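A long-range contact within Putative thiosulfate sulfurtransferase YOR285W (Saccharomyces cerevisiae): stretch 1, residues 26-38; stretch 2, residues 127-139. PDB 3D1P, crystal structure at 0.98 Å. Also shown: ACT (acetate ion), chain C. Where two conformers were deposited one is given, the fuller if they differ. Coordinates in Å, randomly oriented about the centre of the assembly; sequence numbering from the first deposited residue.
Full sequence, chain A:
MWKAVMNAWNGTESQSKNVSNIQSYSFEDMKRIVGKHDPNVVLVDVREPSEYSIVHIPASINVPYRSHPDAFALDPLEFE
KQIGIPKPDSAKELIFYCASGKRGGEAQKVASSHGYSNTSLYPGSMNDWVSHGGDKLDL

Stretch 1 26-38: SFEDMKRIVGKHD
Stretch 2, residues 127-139: NDWVSHGGDKLDL

Stretch 1 is a helix from Phe 27 to about Lys 36; stretch 2 ends a helix at Ser 131, turns through a 3-10 segment at 134-136, and continues to the C-terminus at Leu 139 through Leu 137 (phi/psi -81/162) and Asp 138 (-141/66). The helix axes approach to 10.5 Å at a signed crossing angle of -86°, so the pairing is nearly perpendicular. The CA register nonetheless advances in the same sense along both chains: Phe 27 CA is 6.3 Å from Trp 129 CA, Lys 31 CA is 7.5 Å from Gly 134 CA, and Gly 35 CA is 5.0 Å from Leu 139 CA. The contact buries 545 Å².

Ser 26 (chi1 p) caps the helix: its OG accepts from Asp 29 N at 3.1 Å, and Asp 29 OD2 accepts from Ser 26 N at 3.0 Å.

Phe 27 (chi1 t, chi2 69°) points toward stretch 2. Its ring forms an offset stack with that of His 132 (chi1 m, chi2 90°), centroids 4.6 Å apart and planes at 12°. The offset sets each CB over the other ring: His 132 CB lies 3.3 Å from the Phe 27 ring centroid, 4° off the normal, and Phe 27 CB lies 3.9 Å from the His 132 ring centroid, 13° off. His 132 ND1 donates to Asp 128 O at 2.7 Å, tying the imidazole to its own helix. Phe 27 also directs its edge toward the face of Trp 129 (chi1 t, chi2 -107°), with CE1 3.5 Å from Trp 129 CE3 and planes at 60°. Gly 134 CA sits at the phenyl edge, 3.9 Å from Phe 27 CE1; a CB on Gly 134 would clash with Trp 129 CE2. Gly 133, at phi/psi 86/18, closes the preceding helix in a Schellman motif. Water 1 accepts from Phe 27 N (3.0 Å) and donates to Asp 128 OD1 (2.7 Å).

One turn on, Met 30, a selenomethionine with chi1-chi3 all m, places CB 3.9 Å from Trp 129 CZ3. Lys 31 lays CG 3.6 Å from Leu 137 CD1, while its NZ bridges back to Glu 28 OE2 at 2.6 Å.

Val 34 (chi1 t) continues the apolar line, with CG2 4.0 Å from Trp 129 CH2 and CG1 4.2 Å from Leu 139 CB. Gly 35 CA approaches Leu 139 CB to 4.0 Å.

His 37 (phi/psi 50/48, chi1 m, chi2 -78°) leaves the helix with positive phi. Its NE2 donates to the terminal carboxylate, Leu 139 OXT, at 2.7 Å and 166°. OXT lies near the imidazole plane, consistent with an in-plane N-H; this is the direct hydrogen bond between the stretches.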

# COMPACT_ATOMS: atom_id res chain seq x y z
N SER A 26 -0.89 10.46 -8.49
CA SER A 26 -2.29 10.85 -8.66
C SER A 26 -3.16 9.65 -9.01
O SER A 26 -2.68 8.55 -9.32
CB SER A 26 -2.39 11.83 -9.80
OG SER A 26 -2.08 11.16 -11.01
N PHE A 27 -4.46 9.88 -9.08
CA PHE A 27 -5.38 8.85 -9.58
C PHE A 27 -4.96 8.32 -10.95
O PHE A 27 -4.89 7.12 -11.16
CB PHE A 27 -6.80 9.41 -9.68
CG PHE A 27 -7.75 8.41 -10.27
CD1 PHE A 27 -8.10 7.26 -9.57
CD2 PHE A 27 -8.30 8.60 -11.54
CE1 PHE A 27 -8.93 6.31 -10.12
CE2 PHE A 27 -9.16 7.66 -12.08
CZ PHE A 27 -9.49 6.52 -11.35
N GLU A 28 -4.69 9.23 -11.90
CA GLU A 28 -4.33 8.78 -13.22
C GLU A 28 -3.03 7.99 -13.21
O GLU A 28 -2.88 6.98 -13.93
CB GLU A 28 -4.26 9.95 -14.20
CG GLU A 28 -5.63 10.45 -14.55
CD GLU A 28 -6.42 9.49 -15.51
OE1 GLU A 28 -5.76 8.95 -16.37
OE2 GLU A 28 -7.65 9.43 -15.36
N ASP A 29 -2.07 8.40 -12.38
CA ASP A 29 -0.85 7.64 -12.24
C ASP A 29 -1.13 6.22 -11.72
O ASP A 29 -0.54 5.25 -12.21
CB ASP A 29 0.08 8.31 -11.25
CG ASP A 29 0.68 9.65 -11.69
OD1 ASP A 29 0.80 9.89 -12.92
OD2 ASP A 29 1.01 10.43 -10.76
N MSE A 30 -2.02 6.13 -10.72
CA MSE A 30 -2.36 4.83 -10.16
C MSE A 30 -3.10 3.94 -11.14
O MSE A 30 -2.86 2.74 -11.18
CB MSE A 30 -3.15 5.00 -8.87
CG MSE A 30 -2.35 5.57 -7.72
SE MSE A 30 -0.84 4.51 -7.20
CE MSE A 30 -1.79 3.07 -6.51
N LYS A 31 -4.04 4.49 -11.88
CA LYS A 31 -4.73 3.72 -12.88
C LYS A 31 -3.71 3.02 -13.78
O LYS A 31 -3.81 1.83 -14.10
CB LYS A 31 -5.59 4.64 -13.75
CG LYS A 31 -7.00 4.69 -13.38
CD LYS A 31 -7.88 5.07 -14.58
CE LYS A 31 -7.44 6.39 -15.18
NZ LYS A 31 -8.53 7.03 -16.02
N ARG A 32 -2.54 3.98 -14.34
CA ARG A 32 -1.48 3.45 -15.16
C ARG A 32 -0.75 2.31 -14.48
O ARG A 32 -0.55 1.23 -15.04
CB ARG A 32 -0.54 4.56 -15.59
CG ARG A 32 -1.15 5.41 -16.68
CD ARG A 32 -0.19 6.50 -17.16
NE ARG A 32 -0.17 7.58 -16.19
CZ ARG A 32 -0.52 8.85 -16.41
NH1 ARG A 32 -0.48 9.73 -15.39
NH2 ARG A 32 -0.89 9.26 -17.62
N ILE A 33 -0.41 2.52 -13.22
CA ILE A 33 0.36 1.51 -12.48
C ILE A 33 -0.43 0.22 -12.36
O ILE A 33 0.11 -0.87 -12.62
CB ILE A 33 0.78 2.07 -11.13
CG1 ILE A 33 1.84 3.14 -11.35
CG2 ILE A 33 1.28 0.98 -10.19
CD1 ILE A 33 2.08 4.05 -10.13
N VAL A 34 -1.70 0.30 -11.98
CA VAL A 34 -2.51 -0.90 -11.88
C VAL A 34 -2.56 -1.63 -13.21
O VAL A 34 -2.39 -2.85 -13.26
CB VAL A 34 -3.91 -0.56 -11.33
CG1 VAL A 34 -4.84 -1.77 -11.41
CG2 VAL A 34 -3.78 -0.07 -9.88
N GLY A 35 -2.76 -0.88 -14.29
CA GLY A 35 -2.84 -1.48 -15.60
C GLY A 35 -1.56 -2.11 -16.13
O GLY A 35 -1.60 -2.92 -17.04
N LYS A 36 -0.41 -1.71 -15.58
CA LYS A 36 0.84 -2.32 -15.96
C LYS A 36 1.09 -3.67 -15.33
O LYS A 36 1.88 -4.46 -15.84
CB LYS A 36 2.00 -1.41 -15.63
CG LYS A 36 2.02 -0.16 -16.51
CD LYS A 36 3.04 0.88 -16.10
CE LYS A 36 4.22 0.25 -15.38
NZ LYS A 36 4.70 -0.99 -16.01
N HIS A 37 0.42 -3.95 -14.22
CA HIS A 37 0.62 -5.25 -13.54
C HIS A 37 2.11 -5.52 -13.36
O HIS A 37 2.59 -6.62 -13.67
CB HIS A 37 -0.07 -6.40 -14.31
CG HIS A 37 -1.54 -6.20 -14.42
ND1 HIS A 37 -2.40 -6.45 -13.37
CD2 HIS A 37 -2.31 -5.64 -15.39
CE1 HIS A 37 -3.64 -6.12 -13.73
NE2 HIS A 37 -3.60 -5.63 -14.95
N ASP A 38 2.87 -4.57 -12.87
CA ASP A 38 4.30 -4.70 -12.76
C ASP A 38 4.63 -5.65 -11.62
O ASP A 38 4.23 -5.41 -10.47
CB ASP A 38 4.82 -3.30 -12.48
CG ASP A 38 6.27 -3.18 -12.53
OD1 ASP A 38 6.99 -4.15 -12.23
OD2 ASP A 38 6.68 -2.02 -12.79
N ASN A 127 -9.97 6.98 -0.78
CA ASN A 127 -11.00 7.98 -0.98
C ASN A 127 -10.87 8.56 -2.39
O ASN A 127 -11.86 8.76 -3.08
CB ASN A 127 -10.88 9.12 0.05
CG ASN A 127 -11.30 8.71 1.43
OD1 ASN A 127 -11.63 7.56 1.73
ND2 ASN A 127 -11.24 9.70 2.35
N ASP A 128 -9.63 8.85 -2.80
CA ASP A 128 -9.38 9.35 -4.14
C ASP A 128 -9.77 8.32 -5.20
O ASP A 128 -10.41 8.64 -6.21
CB ASP A 128 -7.92 9.75 -4.24
CG ASP A 128 -7.51 10.26 -5.61
OD1 ASP A 128 -7.39 11.50 -5.76
OD2 ASP A 128 -7.29 9.42 -6.50
N TRP A 129 -9.40 7.07 -4.96
CA TRP A 129 -9.66 6.01 -5.92
C TRP A 129 -11.17 5.91 -6.18
O TRP A 129 -11.63 5.94 -7.34
CB TRP A 129 -9.10 4.69 -5.38
CG TRP A 129 -9.21 3.53 -6.33
CD1 TRP A 129 -10.06 2.47 -6.23
CD2 TRP A 129 -8.36 3.25 -7.47
NE1 TRP A 129 -9.81 1.56 -7.23
CE2 TRP A 129 -8.78 2.02 -8.00
CE3 TRP A 129 -7.28 3.92 -8.08
CZ2 TRP A 129 -8.17 1.45 -9.14
CZ3 TRP A 129 -6.70 3.38 -9.20
CH2 TRP A 129 -7.15 2.14 -9.71
N VAL A 130 -11.95 5.81 -5.11
CA VAL A 130 -13.39 5.68 -5.24
C VAL A 130 -14.01 6.98 -5.76
O VAL A 130 -14.94 6.95 -6.58
CB VAL A 130 -14.01 5.23 -3.92
CG1 VAL A 130 -15.54 5.31 -3.93
CG2 VAL A 130 -13.53 3.83 -3.60
N SER A 131 -13.53 8.15 -5.36
CA SER A 131 -14.05 9.41 -5.86
C SER A 131 -14.00 9.48 -7.38
O SER A 131 -14.88 10.07 -8.00
CB SER A 131 -13.25 10.60 -5.30
OG SER A 131 -13.55 10.83 -3.93
N HIS A 132 -12.94 8.94 -7.96
CA HIS A 132 -12.72 8.98 -9.40
C HIS A 132 -13.27 7.76 -10.11
O HIS A 132 -13.09 7.64 -11.33
CB HIS A 132 -11.22 9.12 -9.70
CG HIS A 132 -10.63 10.40 -9.28
ND1 HIS A 132 -10.08 10.59 -8.04
CD2 HIS A 132 -10.43 11.57 -9.93
CE1 HIS A 132 -9.61 11.82 -7.94
NE2 HIS A 132 -9.83 12.45 -9.06
N GLY A 133 -13.90 6.84 -9.39
CA GLY A 133 -14.53 5.68 -9.99
C GLY A 133 -13.59 4.49 -10.21
O GLY A 133 -13.96 3.57 -10.96
N GLY A 134 -12.44 4.47 -9.54
CA GLY A 134 -11.52 3.38 -9.70
C GLY A 134 -12.07 2.02 -9.41
O GLY A 134 -11.63 1.02 -10.00
N ASP A 135 -13.00 1.95 -8.48
CA ASP A 135 -13.61 0.67 -8.14
C ASP A 135 -14.45 0.06 -9.27
O ASP A 135 -14.79 -1.11 -9.20
CB ASP A 135 -14.46 0.83 -6.86
CG ASP A 135 -15.53 1.88 -7.01
OD1 ASP A 135 -15.20 3.05 -7.31
OD2 ASP A 135 -16.74 1.53 -6.91
N LYS A 136 -14.77 0.87 -10.30
CA LYS A 136 -15.52 0.38 -11.44
C LYS A 136 -14.62 -0.02 -12.61
O LYS A 136 -15.13 -0.40 -13.68
CB LYS A 136 -16.51 1.44 -11.92
CG LYS A 136 -17.48 1.89 -10.87
CD LYS A 136 -18.20 0.77 -10.17
CE LYS A 136 -19.41 1.21 -9.38
NZ LYS A 136 -19.04 2.35 -8.46
N LEU A 137 -13.31 0.10 -12.45
CA LEU A 137 -12.37 -0.32 -13.47
C LEU A 137 -12.15 -1.82 -13.42
O LEU A 137 -12.41 -2.47 -12.40
CB LEU A 137 -11.03 0.39 -13.28
CG LEU A 137 -11.12 1.92 -13.35
CD1 LEU A 137 -9.78 2.51 -12.98
CD2 LEU A 137 -11.51 2.40 -14.74
N ASP A 138 -11.62 -2.35 -14.51
CA ASP A 138 -11.23 -3.74 -14.61
C ASP A 138 -9.92 -3.80 -15.41
O ASP A 138 -9.87 -4.32 -16.52
CB ASP A 138 -12.36 -4.55 -15.30
CG ASP A 138 -12.13 -6.03 -15.29
OD1 ASP A 138 -11.38 -6.53 -14.45
OD2 ASP A 138 -12.69 -6.74 -16.14
N LEU A 139 -8.84 -3.26 -14.86
CA LEU A 139 -7.56 -3.10 -15.57
C LEU A 139 -6.63 -4.28 -15.44
O LEU A 139 -6.81 -5.09 -14.53
CB LEU A 139 -6.83 -1.88 -15.07
CG LEU A 139 -7.52 -0.53 -15.11
CD1 LEU A 139 -6.63 0.52 -14.47
CD2 LEU A 139 -7.89 -0.22 -16.55
OXT LEU A 139 -5.66 -4.39 -16.21
C ACT C . -2.46 13.83 -13.54
O ACT C . -1.76 12.88 -13.06
OXT ACT C . -3.71 13.73 -13.41
CH3 ACT C . -1.81 14.96 -14.21
O HOH W 1 -5.53 12.23 -7.60
O HOH W 2 -3.83 -2.97 -18.73